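PDB 3MQQ: transcriptional regulator, LuxR family from Burkholderia thailandensis, which probably binds DNA to regulate transcription, the part present here being its PAS domain, a fold that commonly serves as a sensor or dimerisation module. Local coordinates for the interface of chains A and B. Numbering follows the deposited sequence. Chains: chain A/B, Transcriptional regulator, LuxR family.

Contact 1: the interface of chains A and B. Residues chain A 59-60, 63, 74, 76-78, 89; chain B 117-120.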
# COMPACT_ATOMS: atom_id res chain seq x y z
N ARG A 59 -22.90 0.41 -4.76
CA ARG A 59 -22.57 -0.24 -6.02
C ARG A 59 -21.22 -0.92 -5.94
O ARG A 59 -21.05 -2.07 -6.36
CB ARG A 59 -22.62 0.78 -7.18
CG ARG A 59 -22.31 0.19 -8.58
CD ARG A 59 -22.19 1.26 -9.68
NE ARG A 59 -20.99 2.10 -9.58
CZ ARG A 59 -19.79 1.78 -10.07
NH1 ARG A 59 -19.59 0.62 -10.68
NH2 ARG A 59 -18.77 2.62 -9.93
N ILE A 60 -20.25 -0.20 -5.38
CA ILE A 60 -18.89 -0.72 -5.31
C ILE A 60 -18.77 -1.84 -4.26
O ILE A 60 -18.00 -2.79 -4.44
CB ILE A 60 -17.85 0.45 -5.19
CG1 ILE A 60 -17.83 1.22 -6.52
CG2 ILE A 60 -16.45 -0.07 -4.88
CD1 ILE A 60 -17.10 2.57 -6.49
N ARG A 63 -19.67 -4.84 -5.92
CA ARG A 63 -18.58 -5.24 -6.80
C ARG A 63 -17.45 -5.94 -6.02
O ARG A 63 -16.87 -6.92 -6.50
CB ARG A 63 -18.05 -4.02 -7.57
CG ARG A 63 -16.89 -4.27 -8.52
CD ARG A 63 -17.37 -4.73 -9.89
NE ARG A 63 -16.28 -4.78 -10.87
CZ ARG A 63 -15.97 -3.77 -11.69
NH1 ARG A 63 -14.96 -3.91 -12.54
NH2 ARG A 63 -16.65 -2.64 -11.65
N TYR A 74 -8.60 -7.82 -3.34
CA TYR A 74 -9.36 -6.91 -4.18
C TYR A 74 -8.49 -5.70 -4.53
O TYR A 74 -7.74 -5.22 -3.68
CB TYR A 74 -10.60 -6.43 -3.44
CG TYR A 74 -11.44 -5.52 -4.30
CD1 TYR A 74 -12.32 -6.05 -5.24
CD2 TYR A 74 -11.29 -4.13 -4.24
CE1 TYR A 74 -13.05 -5.25 -6.07
CE2 TYR A 74 -12.05 -3.29 -5.08
CZ TYR A 74 -12.93 -3.88 -5.98
OH TYR A 74 -13.67 -3.13 -6.84
N ASP A 76 -8.89 -1.93 -7.25
CA ASP A 76 -9.52 -1.22 -8.34
C ASP A 76 -9.07 0.22 -8.33
O ASP A 76 -8.33 0.62 -7.45
CB ASP A 76 -11.05 -1.32 -8.25
CG ASP A 76 -11.64 -0.46 -7.16
OD1 ASP A 76 -10.98 0.52 -6.75
OD2 ASP A 76 -12.79 -0.73 -6.74
N ASP A 77 -9.52 0.97 -9.31
CA ASP A 77 -9.38 2.41 -9.31
C ASP A 77 -10.80 2.90 -9.32
O ASP A 77 -11.66 2.31 -10.00
CB ASP A 77 -8.65 2.86 -10.58
CG ASP A 77 -7.29 2.27 -10.67
OD1 ASP A 77 -6.55 2.32 -9.63
OD2 ASP A 77 -6.96 1.70 -11.73
N ARG A 78 -11.07 3.92 -8.53
CA ARG A 78 -12.40 4.54 -8.55
C ARG A 78 -12.36 5.99 -8.15
O ARG A 78 -11.39 6.47 -7.55
CB ARG A 78 -13.39 3.79 -7.66
CG ARG A 78 -13.42 4.23 -6.18
CD ARG A 78 -12.17 3.72 -5.41
NE ARG A 78 -12.27 2.28 -5.13
CZ ARG A 78 -12.91 1.74 -4.09
NH1 ARG A 78 -13.53 2.50 -3.20
NH2 ARG A 78 -12.95 0.42 -3.97
N TRP A 89 -9.43 10.51 -8.51
CA TRP A 89 -9.22 9.07 -8.75
C TRP A 89 -8.30 8.48 -7.71
O TRP A 89 -7.24 9.05 -7.42
CB TRP A 89 -8.64 8.81 -10.14
CG TRP A 89 -9.66 8.96 -11.24
CD1 TRP A 89 -9.89 10.07 -12.03
CD2 TRP A 89 -10.58 7.96 -11.70
NE1 TRP A 89 -10.90 9.82 -12.93
CE2 TRP A 89 -11.33 8.53 -12.76
CE3 TRP A 89 -10.83 6.63 -11.34
CZ2 TRP A 89 -12.33 7.82 -13.44
CZ3 TRP A 89 -11.83 5.93 -12.00
CH2 TRP A 89 -12.55 6.52 -13.04
N ARG B 117 -5.70 -3.60 -14.67
CA ARG B 117 -6.30 -2.82 -13.59
C ARG B 117 -7.82 -2.87 -13.69
O ARG B 117 -8.40 -2.58 -14.75
CB ARG B 117 -5.84 -1.36 -13.65
CG ARG B 117 -4.34 -1.17 -13.47
CD ARG B 117 -3.97 0.29 -13.46
NE ARG B 117 -4.29 0.91 -12.18
CZ ARG B 117 -3.44 0.98 -11.17
NH1 ARG B 117 -3.80 1.56 -10.04
NH2 ARG B 117 -2.22 0.47 -11.30
N ARG B 118 -8.45 -3.22 -12.57
CA ARG B 118 -9.89 -3.23 -12.47
C ARG B 118 -10.33 -1.81 -12.22
O ARG B 118 -9.78 -1.12 -11.36
CB ARG B 118 -10.33 -4.14 -11.31
CG ARG B 118 -11.83 -4.11 -11.02
CD ARG B 118 -12.21 -5.00 -9.83
NE ARG B 118 -12.11 -6.42 -10.16
CZ ARG B 118 -11.13 -7.23 -9.75
NH1 ARG B 118 -10.14 -6.78 -8.98
NH2 ARG B 118 -11.15 -8.51 -10.11
N VAL B 119 -11.27 -1.34 -13.02
CA VAL B 119 -11.82 -0.02 -12.78
C VAL B 119 -13.26 -0.15 -12.32
O VAL B 119 -14.09 -0.74 -13.00
CB VAL B 119 -11.69 0.89 -14.03
CG1 VAL B 119 -12.34 2.25 -13.76
CG2 VAL B 119 -10.20 1.05 -14.41
N ALA B 120 -13.54 0.41 -11.14
CA ALA B 120 -14.91 0.50 -10.64
C ALA B 120 -15.46 1.91 -10.91
O ALA B 120 -14.74 2.91 -10.79
CB ALA B 120 -14.95 0.19 -9.16
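A:Asp76 OD2, a carboxylate oxygen, is gripped by two donors of its own chain: the phenol OH of A:Tyr74, on the anti lone pair at 2.6 Å, and A:Arg78 NH2, which meets it from above the carboxylate plane. The other oxygen, OD1, takes A:Arg78 NE on its syn lone pair at 2.7 Å, nearly straight (175° at H). A:Asp76 is thus fixed in the crowded position between its backbone N and carbonyl carbon, and its OD2 stands 3.4 Å from the methyl CB of B:Ala120. All three residues lie on strand 74-81 of the PAS domain; the extended C-terminal segment of the chain B construct lies alongside this strand and forms a parallel beta bridge with it. A:Asp77 pairs there with B:Val119: its N donates to B:Arg118 O, within the carbonyl plane, and its O receives B:Ala120 N at 2.9 Å, nearly along the C=O axis (166°). A:Asp77 also offers its carboxylate to B:Arg117, side-on: NE meets OD2 at 2.8 Å and NH1 meets OD1 at 2.9 Å, each on a syn lone pair. The two planes are only 2° apart, so this salt bridge is a flat, two-pronged clamp that restrains rotation of both groups; the bend of B:Arg117 at chi3 turns its guanidinium edge to the acid. B:Arg118 reaches out with CG anti to its backbone N; its CD sits above the plane of the A:Tyr74 ring, over the rim at CE1 and OH, and its guanidinium plane is nearly parallel to the ring. A:Arg63 NH1 stands 4.5 Å from B:Arg118 NE, and this like-charge proximity may be mildly unfavourable. From helix 54-71, A:Arg63 bends at chi2 and sends NH1 and NH2 toward B:Val119 O in weak hydrogen bonds. B:Val119 CG1 points the other way, crossing A:Trp89 at about a right angle and touching its CZ3 at 4.1 Å.

Contact 2: the interface of chains A and B. Residues chain A 18, 95-97, 105-107; chain B 3, 7-8, 11-13.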
# COMPACT_ATOMS: atom_id res chain seq x y z
N LEU A 18 -7.58 -0.12 8.98
CA LEU A 18 -8.04 -1.41 9.50
C LEU A 18 -9.55 -1.26 9.60
O LEU A 18 -10.04 -0.34 10.26
CB LEU A 18 -7.46 -1.70 10.88
CG LEU A 18 -5.95 -1.52 10.92
CD1 LEU A 18 -5.37 -1.82 12.33
CD2 LEU A 18 -5.29 -2.38 9.83
N ARG A 95 -7.69 -6.64 1.60
CA ARG A 95 -7.72 -8.08 1.85
C ARG A 95 -8.53 -8.29 3.11
O ARG A 95 -8.21 -7.75 4.16
CB ARG A 95 -6.32 -8.69 2.03
CG ARG A 95 -6.48 -10.18 2.32
CD ARG A 95 -5.22 -10.96 2.16
NE ARG A 95 -4.96 -11.30 0.77
CZ ARG A 95 -3.78 -11.12 0.18
NH1 ARG A 95 -3.60 -11.48 -1.10
NH2 ARG A 95 -2.78 -10.58 0.86
N ALA A 96 -9.54 -9.13 3.00
CA ALA A 96 -10.36 -9.51 4.15
C ALA A 96 -9.63 -10.50 5.02
O ALA A 96 -8.89 -11.37 4.53
CB ALA A 96 -11.70 -10.13 3.69
N LEU A 97 -9.89 -10.43 6.32
CA LEU A 97 -9.36 -11.41 7.25
C LEU A 97 -9.87 -12.82 6.90
O LEU A 97 -9.14 -13.79 7.04
CB LEU A 97 -9.76 -11.03 8.67
CG LEU A 97 -9.20 -11.83 9.84
CD1 LEU A 97 -7.68 -11.76 9.86
CD2 LEU A 97 -9.79 -11.33 11.15
N ALA A 105 -13.96 -7.74 8.79
CA ALA A 105 -12.64 -7.16 9.09
C ALA A 105 -11.68 -7.29 7.91
O ALA A 105 -11.64 -8.32 7.23
CB ALA A 105 -12.03 -7.80 10.32
N GLY A 106 -10.90 -6.25 7.68
CA GLY A 106 -9.96 -6.25 6.56
C GLY A 106 -8.95 -5.15 6.67
O GLY A 106 -9.04 -4.29 7.55
N VAL A 107 -7.95 -5.24 5.80
CA VAL A 107 -6.89 -4.24 5.66
C VAL A 107 -7.09 -3.63 4.29
O VAL A 107 -7.16 -4.35 3.31
CB VAL A 107 -5.48 -4.89 5.73
CG1 VAL A 107 -4.37 -3.85 5.52
CG2 VAL A 107 -5.31 -5.58 7.06
N ILE B 3 -8.18 -6.67 13.95
CA ILE B 3 -6.83 -6.88 13.34
C ILE B 3 -5.78 -6.01 14.04
O ILE B 3 -5.96 -4.79 14.15
CB ILE B 3 -6.85 -6.60 11.81
CG1 ILE B 3 -7.97 -7.40 11.12
CG2 ILE B 3 -5.47 -6.88 11.17
CD1 ILE B 3 -8.08 -7.16 9.62
N THR B 7 -0.62 -8.38 12.41
CA THR B 7 -1.53 -9.06 11.47
C THR B 7 -1.80 -8.23 10.21
O THR B 7 -1.78 -8.78 9.10
CB THR B 7 -2.86 -9.47 12.15
OG1 THR B 7 -2.58 -10.28 13.30
CG2 THR B 7 -3.71 -10.30 11.19
N ALA B 8 -2.05 -6.93 10.36
CA ALA B 8 -2.30 -6.08 9.18
C ALA B 8 -1.10 -6.13 8.23
O ALA B 8 -1.26 -6.32 7.04
CB ALA B 8 -2.59 -4.64 9.58
N LEU B 11 -1.10 -9.50 6.45
CA LEU B 11 -2.32 -9.74 5.66
C LEU B 11 -2.40 -8.83 4.43
O LEU B 11 -3.17 -9.12 3.50
CB LEU B 11 -3.57 -9.48 6.52
CG LEU B 11 -4.98 -9.77 5.99
CD1 LEU B 11 -5.16 -11.27 5.77
CD2 LEU B 11 -6.05 -9.23 6.93
N ALA B 12 -1.64 -7.73 4.45
CA ALA B 12 -1.80 -6.66 3.44
C ALA B 12 -1.72 -7.18 2.03
O ALA B 12 -0.88 -7.98 1.72
CB ALA B 12 -0.76 -5.55 3.66
N PRO B 13 -2.59 -6.68 1.14
CA PRO B 13 -2.71 -7.15 -0.23
C PRO B 13 -1.63 -6.59 -1.15
O PRO B 13 -1.68 -6.82 -2.38
CB PRO B 13 -4.07 -6.59 -0.67
CG PRO B 13 -4.30 -5.41 0.19
CD PRO B 13 -3.61 -5.68 1.50
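Helix 5-11 of chain B, with B:Ile3 before it and the loop residues B:Ala12 and B:Pro13 after it, packs on chain A strands 15-20, 87-96 and 106-112 of the PAS domain and on the loop residues A:Leu97 and A:Ala105. B:Leu11 is the main apolar plug. With CG anti to its backbone N (chi1 -175°), it splits its methyls: CD1 crosses the aliphatic stem of A:Arg95 obliquely, 3.6 Å from A:Arg95 CD, while CD2 reaches A:Val107 CG2 at 3.7 Å and A:Leu97 CA. The A:Val107 methyl CG2, anti to its own carbonyl carbon, also touches B:Ala8 CA, so one branch serves two helix residues. On the neighbouring strand A:Leu18 divides likewise, CD2 pressing tip to tip on B:Ala8 CB at 3.5 Å and CD1 facing the backbone O of B:Ile3. B:Ile3 sends its extended tip CD1 over the backbone of A:Gly106, 3.7 Å from CA. The polar tie comes from A:Arg95, extended until a bend at chi3 (-82°), whose NH2 donates to B:Leu11 O at 3.0 Å with 161° at H. That oxygen lies close to the guanidinium plane, yet the donor stands above the carbonyl plane and off its lone pairs. The carbonyl belongs to the helix's last residue, so the cation may be stabilised by the negative end of the helix dipole. This mostly apolar seam docks the N-terminal helix of one copy on the sheet of the other, probably supporting a dimer.

About 18 Å separates the centres of the C-alpha atoms of contact 1 and contact 2, which share no residue but do share strand 87-96 of chain A: A:Trp89 serves the first and A:Arg95 the second. Chain B thus holds chain A by both ends of the PAS construct, the C-terminal segment in contact 1 through backbone pairing and charge, the N-terminal helix in contact 2 chiefly through apolar packing. Two-fold symmetry repeats both with the chains exchanged, giving a reciprocal embrace of terminal segments. This reciprocal packing is consistent with a PAS dimer, although the crystal alone does not prove it in solution.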